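Local structure of nucleotidyl transferase (Methanothermobacter thermautotrophicus, 6PLJ) at residues K68-L71 and E77-V80; D165-I170 and M198-G203; M172-G177 and G190-L195; R182-L187 and D202-Y207. The protein probably acts as a MobA-like nucleotidyltransferase, perhaps in pseudomurein cell-wall synthesis. One frame throughout, in Å; residues are numbered along the deposited sequence.

Interaction 1: residues K68-L71 and E77-V80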
loop_
_atom_site.group_PDB
_atom_site.type_symbol
_atom_site.label_atom_id
_atom_site.label_comp_id
_atom_site.label_asym_id
_atom_site.label_seq_id
_atom_site.Cartn_x
_atom_site.Cartn_y
_atom_site.Cartn_z
ATOM N N LYS A 68 -5.707 -9.054 -3.509
ATOM C CA LYS A 68 -6.285 -9.488 -4.769
ATOM C C LYS A 68 -6.012 -8.486 -5.887
ATOM O O LYS A 68 -5.665 -8.874 -6.999
ATOM C CB LYS A 68 -7.789 -9.699 -4.627
ATOM C CG LYS A 68 -8.495 -10.153 -5.888
ATOM C CD LYS A 68 -7.949 -11.474 -6.380
ATOM C CE LYS A 68 -8.612 -11.894 -7.672
ATOM N NZ LYS A 68 -8.225 -13.277 -8.000
ATOM N N ALA A 69 -6.161 -7.196 -5.598
ATOM C CA ALA A 69 -5.871 -6.162 -6.603
ATOM C C ALA A 69 -4.416 -6.176 -7.062
ATOM O O ALA A 69 -4.122 -6.058 -8.256
ATOM C CB ALA A 69 -6.267 -4.798 -6.090
ATOM N N VAL A 70 -3.508 -6.337 -6.102
ATOM C CA VAL A 70 -2.080 -6.394 -6.381
ATOM C C VAL A 70 -1.744 -7.617 -7.257
ATOM O O VAL A 70 -1.031 -7.509 -8.261
ATOM C CB VAL A 70 -1.305 -6.414 -5.050
ATOM C CG1 VAL A 70 0.134 -6.787 -5.237
ATOM C CG2 VAL A 70 -1.436 -5.055 -4.358
ATOM N N LEU A 71 -2.271 -8.773 -6.892
ATOM C CA LEU A 71 -2.042 -9.979 -7.705
ATOM C C LEU A 71 -2.652 -9.833 -9.083
ATOM O O LEU A 71 -2.035 -10.225 -10.104
ATOM C CB LEU A 71 -2.568 -11.211 -6.986
ATOM C CG LEU A 71 -1.782 -11.687 -5.750
ATOM C CD1 LEU A 71 -2.513 -12.815 -5.049
ATOM C CD2 LEU A 71 -0.362 -12.111 -6.100
ATOM N N GLU A 77 5.303 -11.801 -7.889
ATOM C CA GLU A 77 5.079 -12.319 -6.541
ATOM C C GLU A 77 4.524 -11.204 -5.690
ATOM O O GLU A 77 4.686 -10.034 -6.036
ATOM C CB GLU A 77 6.366 -12.840 -5.899
ATOM C CG GLU A 77 7.373 -11.731 -5.588
ATOM C CD GLU A 77 8.661 -12.214 -4.971
ATOM O OE1 GLU A 77 8.719 -13.387 -4.541
ATOM O OE2 GLU A 77 9.607 -11.406 -4.908
ATOM N N CYS A 78 3.876 -11.573 -4.588
ATOM C CA CYS A 78 3.364 -10.611 -3.629
ATOM C C CYS A 78 3.822 -10.993 -2.228
ATOM O O CYS A 78 3.495 -12.077 -1.728
ATOM C CB CYS A 78 1.846 -10.564 -3.692
ATOM S SG CYS A 78 1.141 -9.298 -2.604
ATOM N N ILE A 79 4.605 -10.098 -1.631
ATOM C CA ILE A 79 5.052 -10.180 -0.255
ATOM C C ILE A 79 4.070 -9.374 0.568
ATOM O O ILE A 79 3.681 -8.288 0.155
ATOM C CB ILE A 79 6.478 -9.580 -0.097
ATOM C CG1 ILE A 79 7.545 -10.552 -0.629
ATOM C CG2 ILE A 79 6.812 -9.312 1.369
ATOM C CD1 ILE A 79 7.409 -10.988 -2.051
ATOM N N VAL A 80 3.656 -9.901 1.713
ATOM C CA VAL A 80 2.812 -9.137 2.623
ATOM C C VAL A 80 3.538 -9.052 3.947
ATOM O O VAL A 80 3.959 -10.078 4.487
ATOM C CB VAL A 80 1.437 -9.775 2.834
ATOM C CG1 VAL A 80 0.620 -8.932 3.793
ATOM C CG2 VAL A 80 0.704 -9.941 1.512
#
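Leu71, near the end of helix 62-72, and Cys78, near the start of strand 77-82, bring their backbones closest, with the CA of Leu71 6.8 Å from the CA of Cys78. The result is a small worked example of how a helix is seated on a sheet: one strand residue faces the helix and is received by two consecutive helical residues. The CB of Cys78 points toward the helix, and its two side-chain atoms divide the work. The sulphur SG meets CG1 of Val70 at 3.8 Å, while the methylene CB takes CD2 of Leu71 at 3.6 Å. No hydrogen bond crosses, so the cysteine behaves here as a small apolar residue. Its SG lies trans to the backbone N (chi1 -176°), a setting that carries the sulphur along the strand to Val70 and leaves CB for Leu71. Val70 also aims at the strand and touches with one branch, CG1. Leu71 differs, because its CB leaves the helix to one side of the strand and only the far methyl CD2 closes over Cys78. Only a modest surface is buried. Beyond the pair, Val70 also rests on Ala27 and Val29 of strand 25-31 and on Leu141 of helix 138-147, and Cys78 reaches Val29 too. Strand 77-82 lies between the parallel strands 25-31 and 99-102, bonded to both through its backbone. Helix 62-72 lies on the connection between the adjacent strands 25-31 and 77-82, as in the crossovers of Rossmann-like alpha/beta folds, and packs on both.

Interaction 2: residues D165-I170 and M198-G203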
loop_
_atom_site.group_PDB
_atom_site.type_symbol
_atom_site.label_atom_id
_atom_site.label_comp_id
_atom_site.label_asym_id
_atom_site.label_seq_id
_atom_site.Cartn_x
_atom_site.Cartn_y
_atom_site.Cartn_z
ATOM N N ASP A 165 6.711 17.657 -9.327
ATOM C CA ASP A 165 7.672 18.494 -8.606
ATOM C C ASP A 165 7.345 18.638 -7.121
ATOM O O ASP A 165 7.979 19.421 -6.412
ATOM C CB ASP A 165 7.818 19.872 -9.285
ATOM C CG ASP A 165 6.582 20.755 -9.162
ATOM O OD1 ASP A 165 5.545 20.349 -8.586
ATOM O OD2 ASP A 165 6.659 21.889 -9.675
ATOM N N ASN A 166 6.365 17.866 -6.649
ATOM C CA ASN A 166 5.897 17.951 -5.284
ATOM C C ASN A 166 5.297 16.599 -4.895
ATOM O O ASN A 166 5.013 15.770 -5.762
ATOM C CB ASN A 166 4.806 19.017 -5.194
ATOM C CG ASN A 166 3.530 18.587 -5.888
ATOM O OD1 ASN A 166 2.632 18.025 -5.251
ATOM N ND2 ASN A 166 3.453 18.798 -7.199
ATOM N N ALA A 167 5.109 16.407 -3.603
ATOM C CA ALA A 167 4.435 15.226 -3.060
ATOM C C ALA A 167 3.226 15.597 -2.207
ATOM O O ALA A 167 2.904 14.930 -1.217
ATOM C CB ALA A 167 5.424 14.386 -2.276
ATOM N N ARG A 168 2.502 16.633 -2.627
ATOM C CA ARG A 168 1.266 16.979 -1.949
ATOM C C ARG A 168 0.207 15.892 -2.140
ATOM O O ARG A 168 -0.113 15.533 -3.256
ATOM C CB ARG A 168 0.727 18.306 -2.469
ATOM C CG ARG A 168 1.586 19.471 -2.034
ATOM C CD ARG A 168 0.969 20.799 -2.431
ATOM N NE ARG A 168 0.832 20.947 -3.873
ATOM C CZ ARG A 168 1.784 21.380 -4.708
ATOM N NH1 ARG A 168 2.979 21.751 -4.264
ATOM N NH2 ARG A 168 1.520 21.462 -6.002
ATOM N N GLY A 169 -0.333 15.390 -1.032
ATOM C CA GLY A 169 -1.488 14.513 -1.063
ATOM C C GLY A 169 -1.229 13.146 -1.665
ATOM O O GLY A 169 -2.174 12.479 -2.103
ATOM N N ILE A 170 0.040 12.741 -1.719
ATOM C CA ILE A 170 0.378 11.424 -2.258
ATOM C C ILE A 170 1.219 10.595 -1.288
ATOM O O ILE A 170 1.780 11.108 -0.320
ATOM C CB ILE A 170 1.055 11.505 -3.641
ATOM C CG1 ILE A 170 2.407 12.223 -3.570
ATOM C CG2 ILE A 170 0.113 12.154 -4.644
ATOM C CD1 ILE A 170 3.119 12.305 -4.903
ATOM N N MET A 198 11.970 14.074 0.192
ATOM C CA MET A 198 13.424 13.850 0.189
ATOM C C MET A 198 13.932 13.463 -1.193
ATOM O O MET A 198 14.896 14.043 -1.691
ATOM C CB MET A 198 13.794 12.739 1.167
ATOM C CG MET A 198 14.045 13.182 2.593
ATOM S SD MET A 198 14.972 11.905 3.462
ATOM C CE MET A 198 16.157 11.459 2.194
ATOM N N MET A 199 13.274 12.478 -1.806
ATOM C CA MET A 199 13.591 12.048 -3.164
ATOM C C MET A 199 13.552 13.186 -4.186
ATOM O O MET A 199 14.463 13.326 -5.004
ATOM C CB MET A 199 12.625 10.946 -3.628
ATOM C CG MET A 199 12.851 9.604 -2.973
ATOM S SD MET A 199 11.546 8.441 -3.456
ATOM C CE MET A 199 11.943 7.123 -2.313
ATOM N N LEU A 200 12.490 13.989 -4.140
ATOM C CA LEU A 200 12.380 15.139 -5.037
ATOM C C LEU A 200 13.524 16.145 -4.826
ATOM O O LEU A 200 14.097 16.627 -5.808
ATOM C CB LEU A 200 11.024 15.826 -4.862
ATOM C CG LEU A 200 9.832 15.030 -5.410
ATOM C CD1 LEU A 200 8.533 15.630 -4.884
ATOM C CD2 LEU A 200 9.824 14.991 -6.927
ATOM N N GLU A 201 13.856 16.426 -3.569
ATOM C CA GLU A 201 14.990 17.314 -3.220
ATOM C C GLU A 201 16.306 16.779 -3.784
ATOM O O GLU A 201 17.140 17.548 -4.279
ATOM C CB GLU A 201 15.118 17.470 -1.706
ATOM C CG GLU A 201 14.017 18.302 -1.060
ATOM C CD GLU A 201 13.851 18.050 0.435
ATOM O OE1 GLU A 201 14.655 17.301 1.037
ATOM O OE2 GLU A 201 12.903 18.614 1.019
ATOM N N ASP A 202 16.475 15.453 -3.725
ATOM C CA ASP A 202 17.651 14.788 -4.277
ATOM C C ASP A 202 17.658 14.694 -5.804
ATOM O O ASP A 202 18.638 14.227 -6.380
ATOM C CB ASP A 202 17.801 13.375 -3.674
ATOM C CG ASP A 202 18.082 13.391 -2.176
ATOM O OD1 ASP A 202 18.496 14.436 -1.628
ATOM O OD2 ASP A 202 17.897 12.343 -1.522
ATOM N N GLY A 203 16.575 15.096 -6.468
ATOM C CA GLY A 203 16.501 15.074 -7.922
ATOM C C GLY A 203 16.009 13.757 -8.494
ATOM O O GLY A 203 16.100 13.534 -9.697
#
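Leu200 lays its CD1 methyl over the peptide group that joins Asn166 to Ala167, a case of a side chain packing on bare backbone. CD1 of Leu200 stands 3.4 Å from the carbonyl C of Asn166, almost directly above the peptide plane, and 3.7 Å from the N of Ala167. The CB of Ala167 adds the one side-chain contact, at 4.2 Å from CD1 of Leu200. The CB of Asn166 points away from the helix, so the methyl meets its backbone and not its side chain. The amide of Asn166 works within the loop: OD1 accepts the N-H of Arg168 on a lone pair in the carbonyl plane, forming an Asx turn at 3.0 Å, while ND2 donates almost straight (173°) to OD1 of Asp165. Both amide ends are thus held, which fixes the rotation of the group. CG of Asn166 lies over one face of the Arg168 guanidinium, toward its rim. Overlapping the Asx turn, a type II turn runs from Ala167 to Ile170, with Gly169 at positive phi. The loop, lying between strands 162-163 and 174-177, runs along helix 192-201, where Leu196 and Trp197 also touch Ala167, and Leu200 carries that cover to the helix's last turn.

Interaction 3: residues M172-G177 and G190-L195. With EDO (1,2-ethanediol), chain B.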
loop_
_atom_site.group_PDB
_atom_site.type_symbol
_atom_site.label_atom_id
_atom_site.label_comp_id
_atom_site.label_asym_id
_atom_site.label_seq_id
_atom_site.Cartn_x
_atom_site.Cartn_y
_atom_site.Cartn_z
ATOM N N MET A 172 1.011 6.350 -1.336
ATOM C CA MET A 172 0.912 4.986 -1.845
ATOM C C MET A 172 -0.269 4.853 -2.794
ATOM O O MET A 172 -1.179 5.687 -2.797
ATOM C CB MET A 172 0.694 4.013 -0.692
ATOM C CG MET A 172 1.730 4.098 0.400
ATOM S SD MET A 172 3.242 3.361 -0.215
ATOM C CE MET A 172 2.959 1.685 0.326
ATOM N N PRO A 173 -0.268 3.813 -3.630
ATOM C CA PRO A 173 0.825 2.887 -3.959
ATOM C C PRO A 173 1.899 3.587 -4.794
ATOM O O PRO A 173 1.645 4.620 -5.417
ATOM C CB PRO A 173 0.129 1.823 -4.786
ATOM C CG PRO A 173 -0.996 2.539 -5.419
ATOM C CD PRO A 173 -1.485 3.491 -4.394
ATOM N N LEU A 174 3.092 3.013 -4.801
ATOM C CA LEU A 174 4.184 3.525 -5.618
ATOM C C LEU A 174 4.962 2.338 -6.125
ATOM O O LEU A 174 4.818 1.219 -5.613
ATOM C CB LEU A 174 5.085 4.493 -4.822
ATOM C CG LEU A 174 5.809 3.942 -3.591
ATOM C CD1 LEU A 174 7.052 3.128 -3.951
ATOM C CD2 LEU A 174 6.181 5.055 -2.621
ATOM N N ALA A 175 5.783 2.566 -7.135
ATOM C CA ALA A 175 6.700 1.527 -7.596
ATOM C C ALA A 175 8.049 2.166 -7.833
ATOM O O ALA A 175 8.141 3.322 -8.240
ATOM C CB ALA A 175 6.187 0.845 -8.841
ATOM N N ALA A 176 9.102 1.402 -7.582
ATOM C CA ALA A 176 10.449 1.913 -7.744
ATOM C C ALA A 176 11.415 0.763 -7.880
ATOM O O ALA A 176 11.119 -0.360 -7.496
ATOM C CB ALA A 176 10.843 2.769 -6.548
ATOM N N GLY A 177 12.605 1.078 -8.374
ATOM C CA GLY A 177 13.706 0.121 -8.330
ATOM C C GLY A 177 14.005 -0.332 -6.917
ATOM O O GLY A 177 13.984 0.460 -5.974
ATOM N N GLY A 190 9.876 7.525 9.234
ATOM C CA GLY A 190 8.972 6.377 9.243
ATOM C C GLY A 190 7.799 6.452 8.284
ATOM O O GLY A 190 7.299 5.426 7.853
ATOM N N ASN A 191 7.341 7.665 7.982
ATOM C CA ASN A 191 6.192 7.893 7.094
ATOM C C ASN A 191 6.679 7.945 5.663
ATOM O O ASN A 191 7.815 8.330 5.428
ATOM C CB ASN A 191 5.522 9.225 7.438
ATOM C CG ASN A 191 4.965 9.247 8.843
ATOM O OD1 ASN A 191 5.502 9.915 9.728
ATOM N ND2 ASN A 191 3.901 8.496 9.062
ATOM N N ILE A 192 5.833 7.574 4.702
ATOM C CA ILE A 192 6.267 7.559 3.304
ATOM C C ILE A 192 6.347 8.964 2.682
ATOM O O ILE A 192 7.247 9.234 1.883
ATOM C CB ILE A 192 5.424 6.587 2.425
ATOM C CG1 ILE A 192 6.093 6.339 1.062
ATOM C CG2 ILE A 192 4.010 7.096 2.196
ATOM C CD1 ILE A 192 7.423 5.618 1.146
ATOM N N ASN A 193 5.437 9.862 3.053
ATOM C CA ASN A 193 5.372 11.147 2.363
ATOM C C ASN A 193 6.654 11.982 2.525
ATOM O O ASN A 193 7.172 12.476 1.534
ATOM C CB ASN A 193 4.110 11.937 2.733
ATOM C CG ASN A 193 4.016 13.243 1.972
ATOM O OD1 ASN A 193 4.354 14.304 2.501
ATOM N ND2 ASN A 193 3.610 13.171 0.715
ATOM N N PRO A 194 7.204 12.075 3.752
ATOM C CA PRO A 194 8.502 12.763 3.905
ATOM C C PRO A 194 9.633 12.195 3.035
ATOM O O PRO A 194 10.444 12.965 2.497
ATOM C CB PRO A 194 8.805 12.612 5.402
ATOM C CG PRO A 194 7.476 12.478 6.036
ATOM C CD PRO A 194 6.639 11.696 5.058
ATOM N N LEU A 195 9.670 10.871 2.844
ATOM C CA LEU A 195 10.641 10.278 1.915
ATOM C C LEU A 195 10.473 10.714 0.471
ATOM O O LEU A 195 11.450 10.834 -0.251
ATOM C CB LEU A 195 10.613 8.732 1.950
ATOM C CG LEU A 195 11.398 8.001 3.019
ATOM C CD1 LEU A 195 11.310 6.501 2.753
ATOM C CD2 LEU A 195 12.856 8.454 3.071
HETATM C C1 EDO B . -2.657 7.616 -0.390
HETATM O O1 EDO B . -1.368 7.366 0.212
HETATM C C2 EDO B . -2.795 9.100 -0.671
HETATM O O2 EDO B . -2.785 9.790 0.583
#
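The backbone N of Met172 donates to O1 of a bound 1,2-ethanediol at 3.0 Å with an N-H...O angle of 160°, a fairly straight bond to a molecule that probably came from the crystallisation liquor. The carbonyl O of the same residue accepts from the side-chain amide of Gln133, so both polar backbone atoms of Met172 have partners. Across the contact proper, everything is apolar and centred on Ile192, near the beginning of helix 192-201. Its two branches serve different neighbours. CG1, set trans to the backbone N (chi1 -167°), leads toward the strand, where it lies 3.9 Å from CD2 of Leu174; the terminal CD1 of Ile192 is 4.0 Å from that same methyl. The two side chains therefore meet tip to tip. CG2 of Ile192 instead faces CG of Met172 at 4.2 Å, and here the chains cross at about a right angle. Leu174 holds its CG between the backbone N and the carbonyl carbon (chi1 61°), a less common setting for leucine that brings CD2 to Ile192. A cis peptide bond precedes Pro173, between the two residues that Ile192 touches. Cys128 contacts both Met172 and Leu174 from strand 125-130, and Ile155 contacts Leu174 from strand 152-157. Strand 174-177 runs antiparallel to both and bonds to each through its backbone. A reversed strand set between parallel ones in a mixed sheet, with helices on both faces, fits the three-layer alpha/beta/alpha fold of MobA-like nucleotidyltransferases.

Interaction 4: residues R182-L187 and D202-Y207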
loop_
_atom_site.group_PDB
_atom_site.type_symbol
_atom_site.label_atom_id
_atom_site.label_comp_id
_atom_site.label_asym_id
_atom_site.label_seq_id
_atom_site.Cartn_x
_atom_site.Cartn_y
_atom_site.Cartn_z
ATOM N N ARG A 182 16.042 0.383 -1.335
ATOM C CA ARG A 182 16.964 -0.033 -0.287
ATOM C C ARG A 182 17.834 1.128 0.190
ATOM O O ARG A 182 18.247 1.135 1.338
ATOM C CB ARG A 182 17.838 -1.207 -0.750
ATOM C CG ARG A 182 17.105 -2.528 -0.913
ATOM C CD ARG A 182 16.475 -3.044 0.370
ATOM N NE ARG A 182 17.426 -3.389 1.429
ATOM C CZ ARG A 182 17.896 -4.613 1.691
ATOM N NH1 ARG A 182 18.734 -4.785 2.699
ATOM N NH2 ARG A 182 17.540 -5.669 0.969
ATOM N N ASP A 183 18.097 2.106 -0.669
ATOM C CA ASP A 183 18.842 3.313 -0.253
ATOM C C ASP A 183 17.975 4.344 0.479
ATOM O O ASP A 183 18.459 4.993 1.407
ATOM C CB ASP A 183 19.539 3.953 -1.454
ATOM C CG ASP A 183 20.703 3.106 -1.980
ATOM O OD1 ASP A 183 21.228 2.256 -1.229
ATOM O OD2 ASP A 183 21.096 3.322 -3.139
ATOM N N TYR A 184 16.712 4.495 0.084
ATOM C CA TYR A 184 15.827 5.507 0.706
ATOM C C TYR A 184 15.031 5.018 1.907
ATOM O O TYR A 184 14.915 5.748 2.882
ATOM C CB TYR A 184 14.878 6.122 -0.330
ATOM C CG TYR A 184 15.516 7.242 -1.086
ATOM C CD1 TYR A 184 15.589 8.521 -0.529
ATOM C CD2 TYR A 184 16.069 7.036 -2.344
ATOM C CE1 TYR A 184 16.191 9.569 -1.214
ATOM C CE2 TYR A 184 16.668 8.081 -3.041
ATOM C CZ TYR A 184 16.731 9.337 -2.468
ATOM O OH TYR A 184 17.332 10.361 -3.161
ATOM N N LEU A 185 14.473 3.807 1.860
ATOM C CA LEU A 185 13.611 3.351 2.961
ATOM C C LEU A 185 14.255 3.370 4.355
ATOM O O LEU A 185 13.546 3.644 5.329
ATOM C CB LEU A 185 13.008 1.962 2.684
ATOM C CG LEU A 185 11.944 1.923 1.590
ATOM C CD1 LEU A 185 11.595 0.486 1.247
ATOM C CD2 LEU A 185 10.678 2.694 1.982
ATOM N N PRO A 186 15.574 3.115 4.466
ATOM C CA PRO A 186 16.201 3.237 5.802
ATOM C C PRO A 186 16.237 4.653 6.380
ATOM O O PRO A 186 16.477 4.808 7.590
ATOM C CB PRO A 186 17.629 2.754 5.568
ATOM C CG PRO A 186 17.561 1.901 4.359
ATOM C CD PRO A 186 16.534 2.572 3.490
ATOM N N LEU A 187 16.002 5.661 5.545
ATOM C CA LEU A 187 16.066 7.070 5.951
ATOM C C LEU A 187 14.714 7.591 6.423
ATOM O O LEU A 187 13.690 6.922 6.285
ATOM C CB LEU A 187 16.563 7.927 4.784
ATOM C CG LEU A 187 17.866 7.467 4.119
ATOM C CD1 LEU A 187 18.223 8.339 2.930
ATOM C CD2 LEU A 187 19.012 7.424 5.111
ATOM N N ASP A 202 16.475 15.453 -3.725
ATOM C CA ASP A 202 17.651 14.788 -4.277
ATOM C C ASP A 202 17.658 14.694 -5.804
ATOM O O ASP A 202 18.638 14.227 -6.380
ATOM C CB ASP A 202 17.801 13.375 -3.674
ATOM C CG ASP A 202 18.082 13.391 -2.176
ATOM O OD1 ASP A 202 18.496 14.436 -1.628
ATOM O OD2 ASP A 202 17.897 12.343 -1.522
ATOM N N GLY A 203 16.575 15.096 -6.468
ATOM C CA GLY A 203 16.501 15.074 -7.922
ATOM C C GLY A 203 16.009 13.757 -8.494
ATOM O O GLY A 203 16.100 13.534 -9.697
ATOM N N VAL A 204 15.456 12.896 -7.634
ATOM C CA VAL A 204 14.875 11.634 -8.074
ATOM C C VAL A 204 13.650 11.968 -8.902
ATOM O O VAL A 204 12.843 12.808 -8.485
ATOM C CB VAL A 204 14.430 10.752 -6.887
ATOM C CG1 VAL A 204 13.702 9.498 -7.376
ATOM C CG2 VAL A 204 15.612 10.390 -5.994
ATOM N N ARG A 205 13.515 11.322 -10.055
ATOM C CA ARG A 205 12.395 11.572 -10.955
ATOM C C ARG A 205 11.182 10.860 -10.345
ATOM O O ARG A 205 11.262 9.678 -10.038
ATOM C CB ARG A 205 12.640 11.057 -12.385
ATOM C CG ARG A 205 14.055 11.157 -12.971
ATOM C CD ARG A 205 14.835 12.415 -12.627
ATOM N NE ARG A 205 14.240 13.647 -13.132
ATOM C CZ ARG A 205 14.781 14.849 -12.952
ATOM N NH1 ARG A 205 15.918 14.968 -12.278
ATOM N NH2 ARG A 205 14.188 15.931 -13.438
ATOM N N LEU A 206 10.100 11.600 -10.133
ATOM C CA LEU A 206 8.863 11.061 -9.559
ATOM C C LEU A 206 7.758 11.236 -10.590
ATOM O O LEU A 206 7.426 12.376 -10.933
ATOM C CB LEU A 206 8.529 11.789 -8.265
ATOM C CG LEU A 206 7.283 11.334 -7.502
ATOM C CD1 LEU A 206 7.429 9.877 -7.068
ATOM C CD2 LEU A 206 7.038 12.241 -6.304
ATOM N N TYR A 207 7.219 10.131 -11.112
ATOM C CA TYR A 207 6.143 10.183 -12.117
ATOM C C TYR A 207 4.788 9.871 -11.497
ATOM O O TYR A 207 4.573 8.771 -10.974
ATOM C CB TYR A 207 6.399 9.237 -13.286
ATOM C CG TYR A 207 5.417 9.436 -14.413
ATOM C CD1 TYR A 207 5.587 10.478 -15.325
ATOM C CD2 TYR A 207 4.293 8.629 -14.543
ATOM C CE1 TYR A 207 4.680 10.685 -16.344
ATOM C CE2 TYR A 207 3.374 8.836 -15.557
ATOM C CZ TYR A 207 3.583 9.870 -16.460
ATOM O OH TYR A 207 2.692 10.085 -17.479
#
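The Schellman motif that closes helix 192-201 has Gly203 at positive phi; Asp202 and Val204 flank this glycine in the sequence, and both meet the phenol end of Tyr184 from helix 178-184. The backbones stay well apart, with the CA of Tyr184 10.7 Å from the CA of Asp202, and the long tyrosine side chain spans the gap. Its OH donates to OD2 of Asp202 at 2.6 Å, using the anti lone pair, the one turned from the other carboxylate oxygen. OD2 comes to the ring edge near its plane, 3.3 Å from CE1 of Tyr184, and the carboxylate is turned 35° from the ring plane. The aspartate reaches back because its CG lies beside its own backbone N (chi1 -65°), opposite the carbonyl carbon. Val204 touches obliquely: its CG2 is 3.3 Å from OH and 3.8 Å from CZ of Tyr184, and the valine and the tyrosine run past one another, pointing opposite ways. A weak bond from NH1 of Arg205 to the O of Gly203 lies on the same turn. Met199 of helix 192-201 packs on both Tyr184 and Val204. A short phenol-carboxylate bond of this kind probably stabilises the negative charge of Asp202, which sits at the C-terminal end of a helix where the helix dipole would oppose it, while the bond and the valine methyl together probably limit the swing of the ring.

How the interactions relate
Interactions 1 and 3 are buried and wholly apolar between their protein segments, each seating a helix on the same mixed sheet, with centres about 17 Å apart. Interaction 2 is partly buried and works through methyl-on-peptide packing, whereas interaction 4 lies at the surface and is the one of the four with a hydrogen bond across it. Helix 192-201 ties three of them together: its start serves interaction 3, its last turn interaction 2, and the residues just after it interaction 4. ND2 of Asn193 also probably bonds to the O atoms of Ala167 and Ile170, joining 2 to 3. Interaction 1 stands apart, across the chain's centre from interaction 2.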